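Local coordinates for protein of unknown function with cystatin-like fold (Xanthomonas campestris pv. campestris, PDB 3G8Z) that is of unknown function but has the cystatin-like fold of SnoaL-like proteins, a family related to polyketide cyclases, at residues A[99-104]-A[120-125]; A[50-55]-A[131-136]. One frame throughout, in Å; residues are numbered along the deposited sequence.

Interaction 1 of 2, residues A[99-104]-A[120-125]; sequences VAITLE and DLLRIE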
ATOM      1  N   VAL A  99       1.348  -5.839  -5.332  1.00 19.95           N
ATOM      2  CA  VAL A  99       1.699  -4.641  -6.036  1.00 20.28           C
ATOM      3  C   VAL A  99       0.917  -3.511  -5.385  1.00 20.60           C
ATOM      4  O   VAL A  99      -0.292  -3.625  -5.222  1.00 20.14           O
ATOM      5  CB  VAL A  99       1.338  -4.756  -7.520  1.00 20.21           C
ATOM      6  CG1 VAL A  99       1.506  -3.375  -8.215  1.00 20.56           C
ATOM      7  CG2 VAL A  99       2.191  -5.846  -8.199  1.00 19.04           C
ATOM      8  N   ALA A 100       1.600  -2.443  -4.984  1.00 20.66           N
ATOM      9  CA  ALA A 100       0.917  -1.209  -4.569  1.00 20.26           C
ATOM     10  C   ALA A 100       0.914  -0.230  -5.708  1.00 20.46           C
ATOM     11  O   ALA A 100       1.943  -0.011  -6.379  1.00 20.77           O
ATOM     12  CB  ALA A 100       1.557  -0.576  -3.350  1.00 20.58           C
ATOM     13  N   ILE A 101      -0.267   0.323  -5.957  1.00 21.03           N
ATOM     14  CA  ILE A 101      -0.421   1.353  -6.954  1.00 20.21           C
ATOM     15  C   ILE A 101      -0.893   2.598  -6.250  1.00 20.59           C
ATOM     16  O   ILE A 101      -1.976   2.603  -5.679  1.00 21.18           O
ATOM     17  CB  ILE A 101      -1.446   0.974  -8.037  1.00 20.43           C
ATOM     18  CG1 ILE A 101      -1.168  -0.457  -8.528  1.00 22.64           C
ATOM     19  CG2 ILE A 101      -1.387   2.020  -9.184  1.00 17.95           C
ATOM     20  CD1 ILE A 101      -2.389  -1.301  -8.788  1.00 23.29           C
ATOM     21  N   THR A 102      -0.083   3.656  -6.308  1.00 19.95           N
ATOM     22  CA  THR A 102      -0.444   4.942  -5.785  1.00 20.45           C
ATOM     23  C   THR A 102      -1.187   5.663  -6.889  1.00 21.03           C
ATOM     24  O   THR A 102      -0.809   5.578  -8.062  1.00 20.89           O
ATOM     25  CB  THR A 102       0.795   5.773  -5.340  1.00 20.58           C
ATOM     26  OG1 THR A 102       1.781   5.737  -6.373  1.00 20.26           O
ATOM     27  CG2 THR A 102       1.389   5.180  -4.073  1.00 21.56           C
ATOM     28  N   LEU A 103      -2.237   6.373  -6.512  1.00 21.59           N
ATOM     29  CA  LEU A 103      -3.139   6.916  -7.489  1.00 21.94           C
ATOM     30  C   LEU A 103      -3.988   8.032  -6.940  1.00 22.63           C
ATOM     31  O   LEU A 103      -3.918   8.391  -5.749  1.00 21.13           O
ATOM     32  CB  LEU A 103      -3.999   5.793  -8.085  1.00 22.36           C
ATOM     33  CG  LEU A 103      -4.700   4.861  -7.118  1.00 22.26           C
ATOM     34  CD1 LEU A 103      -5.895   5.601  -6.506  1.00 23.71           C
ATOM     35  CD2 LEU A 103      -5.101   3.531  -7.805  1.00 21.42           C
ATOM     36  N   GLU A 104      -4.736   8.632  -7.849  1.00 23.62           N
ATOM     37  CA  GLU A 104      -5.743   9.609  -7.515  1.00 24.80           C
ATOM     38  C   GLU A 104      -7.075   9.102  -8.019  1.00 24.99           C
ATOM     39  O   GLU A 104      -7.177   8.579  -9.138  1.00 24.41           O
ATOM     40  CB  GLU A 104      -5.446  10.949  -8.188  1.00 24.94           C
ATOM     41  CG  GLU A 104      -6.414  12.044  -7.781  1.00 26.81           C
ATOM     42  CD  GLU A 104      -6.378  13.243  -8.695  1.00 29.59           C
ATOM     43  OE1 GLU A 104      -6.645  13.088  -9.924  1.00 33.68           O
ATOM     44  OE2 GLU A 104      -6.100  14.346  -8.168  1.00 35.48           O
ATOM     45  N   ASP A 120      -4.130   1.314  -4.251  1.00 21.05           N
ATOM     46  CA  ASP A 120      -4.694  -0.013  -4.463  1.00 21.73           C
ATOM     47  C   ASP A 120      -3.621  -1.015  -4.199  1.00 20.07           C
ATOM     48  O   ASP A 120      -2.525  -0.891  -4.741  1.00 19.58           O
ATOM     49  CB  ASP A 120      -5.179  -0.208  -5.882  1.00 21.93           C
ATOM     50  CG  ASP A 120      -6.453   0.499  -6.164  1.00 26.46           C
ATOM     51  OD1 ASP A 120      -6.798   1.449  -5.402  1.00 30.13           O
ATOM     52  OD2 ASP A 120      -7.107   0.120  -7.174  1.00 29.32           O
ATOM     53  N   LEU A 121      -3.917  -1.991  -3.348  1.00 19.91           N
ATOM     54  CA  LEU A 121      -3.010  -3.103  -3.116  1.00 20.03           C
ATOM     55  C   LEU A 121      -3.588  -4.347  -3.781  1.00 20.56           C
ATOM     56  O   LEU A 121      -4.710  -4.740  -3.482  1.00 19.29           O
ATOM     57  CB  LEU A 121      -2.785  -3.359  -1.617  1.00 20.41           C
ATOM     58  CG  LEU A 121      -1.520  -2.759  -0.962  1.00 21.25           C
ATOM     59  CD1 LEU A 121      -0.264  -3.416  -1.500  1.00 21.78           C
ATOM     60  CD2 LEU A 121      -1.457  -1.264  -1.194  1.00 21.31           C
ATOM     61  N   LEU A 122      -2.822  -4.951  -4.688  1.00 20.52           N
ATOM     62  CA  LEU A 122      -3.255  -6.154  -5.396  1.00 20.49           C
ATOM     63  C   LEU A 122      -2.323  -7.289  -5.061  1.00 20.81           C
ATOM     64  O   LEU A 122      -1.094  -7.102  -5.077  1.00 20.15           O
ATOM     65  CB  LEU A 122      -3.216  -5.961  -6.922  1.00 20.36           C
ATOM     66  CG  LEU A 122      -3.898  -4.719  -7.505  1.00 22.09           C
ATOM     67  CD1 LEU A 122      -3.734  -4.691  -9.030  1.00 19.58           C
ATOM     68  CD2 LEU A 122      -5.347  -4.648  -7.115  1.00 23.35           C
ATOM     69  N   ARG A 123      -2.887  -8.454  -4.781  1.00 20.69           N
ATOM     70  CA  ARG A 123      -2.103  -9.665  -4.656  1.00 21.67           C
ATOM     71  C   ARG A 123      -2.328 -10.476  -5.916  1.00 21.46           C
ATOM     72  O   ARG A 123      -3.454 -10.697  -6.302  1.00 21.53           O
ATOM     73  CB  ARG A 123      -2.509 -10.490  -3.441  1.00 21.11           C
ATOM     74  CG  ARG A 123      -1.557 -11.651  -3.216  1.00 21.86           C
ATOM     75  CD  ARG A 123      -1.652 -12.265  -1.816  1.00 23.25           C
ATOM     76  NE  ARG A 123      -2.993 -12.644  -1.433  1.00 24.54           N
ATOM     77  CZ  ARG A 123      -3.542 -13.850  -1.623  1.00 26.43           C
ATOM     78  NH1 ARG A 123      -2.884 -14.830  -2.227  1.00 27.31           N
ATOM     79  NH2 ARG A 123      -4.777 -14.079  -1.212  1.00 27.36           N
ATOM     80  N   ILE A 124      -1.249 -10.865  -6.578  1.00 22.70           N
ATOM     81  CA  ILE A 124      -1.338 -11.464  -7.905  1.00 23.57           C
ATOM     82  C   ILE A 124      -0.649 -12.803  -7.872  1.00 25.04           C
ATOM     83  O   ILE A 124       0.450 -12.921  -7.361  1.00 24.51           O
ATOM     84  CB  ILE A 124      -0.706 -10.553  -8.954  1.00 23.97           C
ATOM     85  CG1 ILE A 124      -1.568  -9.287  -9.081  1.00 23.01           C
ATOM     86  CG2 ILE A 124      -0.512 -11.291 -10.289  1.00 23.19           C
ATOM     87  CD1 ILE A 124      -0.815  -8.054  -9.599  1.00 24.61           C
ATOM     88  N   GLU A 125      -1.332 -13.807  -8.398  1.00 26.81           N
ATOM     89  CA  GLU A 125      -0.866 -15.188  -8.395  1.00 29.65           C
ATOM     90  C   GLU A 125      -1.270 -15.828  -9.695  1.00 29.14           C
ATOM     91  O   GLU A 125      -2.421 -15.736 -10.081  1.00 29.68           O
ATOM     92  CB  GLU A 125      -1.561 -15.993  -7.302  1.00 29.67           C
ATOM     93  CG  GLU A 125      -0.968 -15.927  -5.924  1.00 32.90           C
ATOM     94  CD  GLU A 125      -1.543 -17.031  -5.023  1.00 33.65           C
ATOM     95  OE1 GLU A 125      -1.967 -18.082  -5.561  1.00 40.80           O
ATOM     96  OE2 GLU A 125      -1.579 -16.847  -3.785  1.00 40.38           O
TER

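Interaction 2 of 2, residues A[50-55]-A[131-136]; sequences IWHQPG and EVRLFS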
ATOM      1  N   ILE A  50     -10.706 -12.005  -3.302  1.00 20.97           N
ATOM      2  CA  ILE A  50     -11.071 -11.425  -2.012  1.00 21.41           C
ATOM      3  C   ILE A  50     -10.877  -9.921  -2.108  1.00 21.41           C
ATOM      4  O   ILE A  50      -9.787  -9.449  -2.358  1.00 20.60           O
ATOM      5  CB  ILE A  50     -10.182 -11.946  -0.872  1.00 21.69           C
ATOM      6  CG1 ILE A  50     -10.264 -13.473  -0.767  1.00 22.56           C
ATOM      7  CG2 ILE A  50     -10.598 -11.295   0.444  1.00 22.39           C
ATOM      8  CD1 ILE A  50      -9.130 -14.090   0.069  1.00 22.81           C
ATOM      9  N   TRP A  51     -11.954  -9.170  -1.934  1.00 21.34           N
ATOM     10  CA  TRP A  51     -11.933  -7.730  -2.188  1.00 20.47           C
ATOM     11  C   TRP A  51     -12.254  -6.949  -0.908  1.00 20.74           C
ATOM     12  O   TRP A  51     -13.371  -7.053  -0.384  1.00 20.57           O
ATOM     13  CB  TRP A  51     -12.972  -7.436  -3.263  1.00 20.61           C
ATOM     14  CG  TRP A  51     -13.026  -6.040  -3.715  1.00 19.71           C
ATOM     15  CD1 TRP A  51     -13.512  -4.973  -3.022  1.00 20.63           C
ATOM     16  CD2 TRP A  51     -12.593  -5.538  -4.978  1.00 20.23           C
ATOM     17  NE1 TRP A  51     -13.400  -3.825  -3.773  1.00 20.97           N
ATOM     18  CE2 TRP A  51     -12.840  -4.148  -4.983  1.00 20.42           C
ATOM     19  CE3 TRP A  51     -12.034  -6.127  -6.112  1.00 19.45           C
ATOM     20  CZ2 TRP A  51     -12.555  -3.345  -6.088  1.00 22.43           C
ATOM     21  CZ3 TRP A  51     -11.756  -5.320  -7.206  1.00 20.48           C
ATOM     22  CH2 TRP A  51     -12.008  -3.953  -7.182  1.00 20.03           C
ATOM     23  N   HIS A  52     -11.278  -6.207  -0.385  1.00 19.95           N
ATOM     24  CA  HIS A  52     -11.466  -5.443   0.863  1.00 20.47           C
ATOM     25  C   HIS A  52     -11.726  -3.960   0.566  1.00 20.64           C
ATOM     26  O   HIS A  52     -10.832  -3.235   0.119  1.00 21.48           O
ATOM     27  CB  HIS A  52     -10.248  -5.538   1.787  1.00 20.61           C
ATOM     28  CG  HIS A  52      -9.746  -6.931   2.018  1.00 20.86           C
ATOM     29  ND1 HIS A  52     -10.320  -7.785   2.931  1.00 21.80           N
ATOM     30  CD2 HIS A  52      -8.679  -7.586   1.510  1.00 20.82           C
ATOM     31  CE1 HIS A  52      -9.651  -8.927   2.946  1.00 22.66           C
ATOM     32  NE2 HIS A  52      -8.628  -8.820   2.112  1.00 21.08           N
ATOM     33  N   GLN A  53     -12.946  -3.515   0.810  1.00 20.61           N
ATOM     34  CA  GLN A  53     -13.324  -2.142   0.555  1.00 20.95           C
ATOM     35  C   GLN A  53     -13.459  -1.441   1.898  1.00 21.73           C
ATOM     36  O   GLN A  53     -14.281  -1.844   2.738  1.00 22.31           O
ATOM     37  CB  GLN A  53     -14.650  -2.126  -0.206  1.00 21.52           C
ATOM     38  CG  GLN A  53     -15.111  -0.745  -0.679  1.00 23.08           C
ATOM     39  CD  GLN A  53     -14.504  -0.302  -2.005  1.00 23.99           C
ATOM     40  OE1 GLN A  53     -14.347  -1.096  -2.934  1.00 25.78           O
ATOM     41  NE2 GLN A  53     -14.169   0.976  -2.095  1.00 22.06           N
ATOM     42  N   PRO A  54     -12.656  -0.396   2.118  1.00 21.65           N
ATOM     43  CA  PRO A  54     -12.615   0.288   3.389  1.00 21.86           C
ATOM     44  C   PRO A  54     -13.830   1.156   3.650  1.00 22.62           C
ATOM     45  O   PRO A  54     -14.653   1.383   2.765  1.00 22.99           O
ATOM     46  CB  PRO A  54     -11.372   1.166   3.254  1.00 21.91           C
ATOM     47  CG  PRO A  54     -11.287   1.453   1.837  1.00 22.13           C
ATOM     48  CD  PRO A  54     -11.745   0.217   1.143  1.00 22.27           C
ATOM     49  N   GLY A  55     -13.968   1.582   4.890  1.00 22.80           N
ATOM     50  CA  GLY A  55     -14.877   2.652   5.210  1.00 23.51           C
ATOM     51  C   GLY A  55     -16.188   2.210   5.807  1.00 23.85           C
ATOM     52  O   GLY A  55     -16.323   1.121   6.356  1.00 23.13           O
ATOM     53  N   GLU A 131      -6.457 -10.977  -4.668  1.00 20.63           N
ATOM     54  CA  GLU A 131      -6.875 -10.191  -3.530  1.00 21.43           C
ATOM     55  C   GLU A 131      -6.690  -8.723  -3.812  1.00 20.97           C
ATOM     56  O   GLU A 131      -5.712  -8.323  -4.437  1.00 22.11           O
ATOM     57  CB  GLU A 131      -6.091 -10.599  -2.287  1.00 21.17           C
ATOM     58  CG  GLU A 131      -6.673 -10.062  -0.992  1.00 22.86           C
ATOM     59  CD  GLU A 131      -6.050 -10.653   0.268  1.00 23.08           C
ATOM     60  OE1 GLU A 131      -5.078 -11.450   0.185  1.00 20.96           O
ATOM     61  OE2 GLU A 131      -6.531 -10.282   1.368  1.00 25.72           O
ATOM     62  N   VAL A 132      -7.626  -7.919  -3.323  1.00 21.14           N
ATOM     63  CA  VAL A 132      -7.614  -6.482  -3.534  1.00 20.63           C
ATOM     64  C   VAL A 132      -7.866  -5.815  -2.180  1.00 21.60           C
ATOM     65  O   VAL A 132      -8.797  -6.216  -1.459  1.00 21.33           O
ATOM     66  CB  VAL A 132      -8.709  -6.070  -4.541  1.00 20.29           C
ATOM     67  CG1 VAL A 132      -8.847  -4.555  -4.624  1.00 18.76           C
ATOM     68  CG2 VAL A 132      -8.423  -6.676  -5.957  1.00 19.84           C
ATOM     69  N   ARG A 133      -7.022  -4.852  -1.820  1.00 21.38           N
ATOM     70  CA  ARG A 133      -7.287  -4.008  -0.656  1.00 22.22           C
ATOM     71  C   ARG A 133      -7.100  -2.566  -1.020  1.00 22.11           C
ATOM     72  O   ARG A 133      -6.044  -2.183  -1.472  1.00 22.66           O
ATOM     73  CB  ARG A 133      -6.396  -4.341   0.547  1.00 21.70           C
ATOM     74  CG  ARG A 133      -6.823  -3.545   1.790  1.00 22.36           C
ATOM     75  CD  ARG A 133      -5.955  -3.821   2.967  1.00 24.69           C
ATOM     76  NE  ARG A 133      -6.003  -5.210   3.382  1.00 25.29           N
ATOM     77  CZ  ARG A 133      -6.951  -5.726   4.137  1.00 28.19           C
ATOM     78  NH1 ARG A 133      -7.958  -4.969   4.544  1.00 30.48           N
ATOM     79  NH2 ARG A 133      -6.888  -7.017   4.474  1.00 29.23           N
ATOM     80  N   LEU A 134      -8.149  -1.779  -0.823  1.00 23.03           N
ATOM     81  CA  LEU A 134      -8.167  -0.396  -1.237  1.00 22.78           C
ATOM     82  C   LEU A 134      -7.938   0.520  -0.031  1.00 22.08           C
ATOM     83  O   LEU A 134      -8.369   0.221   1.083  1.00 20.33           O
ATOM     84  CB  LEU A 134      -9.511  -0.076  -1.904  1.00 23.54           C
ATOM     85  CG  LEU A 134      -9.880  -0.956  -3.127  1.00 25.07           C
ATOM     86  CD1 LEU A 134     -11.096  -0.463  -3.874  1.00 27.13           C
ATOM     87  CD2 LEU A 134      -8.726  -1.071  -4.046  1.00 25.69           C
ATOM     88  N   PHE A 135      -7.274   1.641  -0.293  1.00 21.54           N
ATOM     89  CA  PHE A 135      -6.968   2.627   0.704  1.00 21.57           C
ATOM     90  C   PHE A 135      -7.328   4.003   0.134  1.00 21.86           C
ATOM     91  O   PHE A 135      -7.043   4.291  -1.033  1.00 21.13           O
ATOM     92  CB  PHE A 135      -5.472   2.624   1.024  1.00 21.89           C
ATOM     93  CG  PHE A 135      -5.002   1.395   1.694  1.00 20.47           C
ATOM     94  CD1 PHE A 135      -4.665   0.275   0.947  1.00 21.86           C
ATOM     95  CD2 PHE A 135      -4.837   1.363   3.065  1.00 21.24           C
ATOM     96  CE1 PHE A 135      -4.207  -0.868   1.573  1.00 22.94           C
ATOM     97  CE2 PHE A 135      -4.385   0.247   3.681  1.00 21.16           C
ATOM     98  CZ  PHE A 135      -4.068  -0.885   2.937  1.00 21.30           C
ATOM     99  N   SER A 136      -7.918   4.844   0.970  1.00 22.06           N
ATOM    100  CA  SER A 136      -8.289   6.199   0.556  1.00 22.89           C
ATOM    101  C   SER A 136      -7.759   7.238   1.505  1.00 22.83           C
ATOM    102  O   SER A 136      -7.763   7.049   2.731  1.00 21.99           O
ATOM    103  CB  SER A 136      -9.805   6.337   0.536  1.00 23.97           C
ATOM    104  OG  SER A 136     -10.379   5.479  -0.413  1.00 27.58           O
TER

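Interaction 1 of 2, residues A[99-104]-A[120-125]
V99 and L122 face each other as one hydrogen-bonded pair of an antiparallel ladder and I101 and D120 as the next, the short strand axes coming within 4.8 Å and running at 158°. Each pair is closed in both directions: V99 N donates a hydrogen bond to L122 O at 2.8 Å and L122 N donates one to V99 O, while I101 N reaches D120 O at 2.8 Å and D120 N binds I101 O. Between them sits the non-hydrogen-bonded pair A100 and L121. There the methyls CD1 and CD2 of L121 close on A100 CB, each at 3.8 Å, and F135 of the second subunit packs against both residues. V99, I101, D120 and L122 occupy the other face. I101 CD1 meets L122 CD1 at 3.7 Å, the two chains slanting across one another; CG1 of I101 lies anti to the carbonyl carbon (chi1 -47°), and its ethyl arm reaches diagonally past D120 to the neighbouring leucine. Farther along, V99 CG2 touches I124 CD1 at 4.0 Å. L103 crosses D120 at about a right angle, and its CD2 methyl rests 3.6 Å from D120 OD1. D120 is buried, its side chain also touched by L134, while OD2 hydrogen-bonds a bound glycerol, probably from the crystallisation liquor. Helix 22-35 covers V99, L122 and I124. This is the hairpin of strands 98-109 and 112-125, part of the curved sheet that wraps a helix in the cystatin-like fold; the glycerol beside D120 may mark a pocket.

Interaction 2 of 2, residues A[50-55]-A[131-136]
H52 and E131 meet through a side-chain hydrogen bond: NE2 donates to OE2 at 2.7 Å, with the oxygen in the imidazole plane and using its anti lone pair. The extended E131 chain delivers the carboxylate there, turned 47° from the ring. Since T62 OG1 bonds ND1, the ring is held at both nitrogens. Within 50-55, W51 NE1 donates to Q53 OE1 at 3.0 Å. R133 approaches over a face of the H52 imidazole. Its chain bends at chi3 (-62°) and lays the guanidinium flat on H52, centres 3.8 Å apart and planes 10° apart.

Among the apolar groups, V132 CG1 makes a CH-pi contact over the six-membered ring of W51, 3.8 Å from its centroid. L134 CD1 lies 3.9 Å from W51 CZ2, and P54 CD packs on L134 CB.

The backbones form a parallel ladder: V132 N binds I50 O, H52 N binds V132 O at 2.7 Å, and L134 N reaches H52 O at 3.2 Å.

Strand 49-53 is thereby set between strands 61-64 and 128-136, with W51 packed against V69, M72 and L73 of helix 66-79, while L134 O accepts a bond from S95 OG of the second subunit.

From the N terminus, the chain passes helices 22-35 and 38-44 before laying down 50-55, the first half of interaction 2. It then makes strand 61-64, helix 66-79 and strand 85-95 and enters the hairpin of interaction 1, where 120-125 returns on 99-104 after a 15-residue excursion. The next strand brings 131-136 back to 50-55, closing a much longer loop of 75 residues that encloses interaction 1 completely. Strands 112-125 and 128-136 are sheet neighbours, so the two contacts join directly: L121 N probably hydrogen-bonds R133 O, and R123 NE makes a salt bridge with E131 OE1. Together they unite the early strand with the C-terminal hairpins in one sheet, and both touch the second subunit.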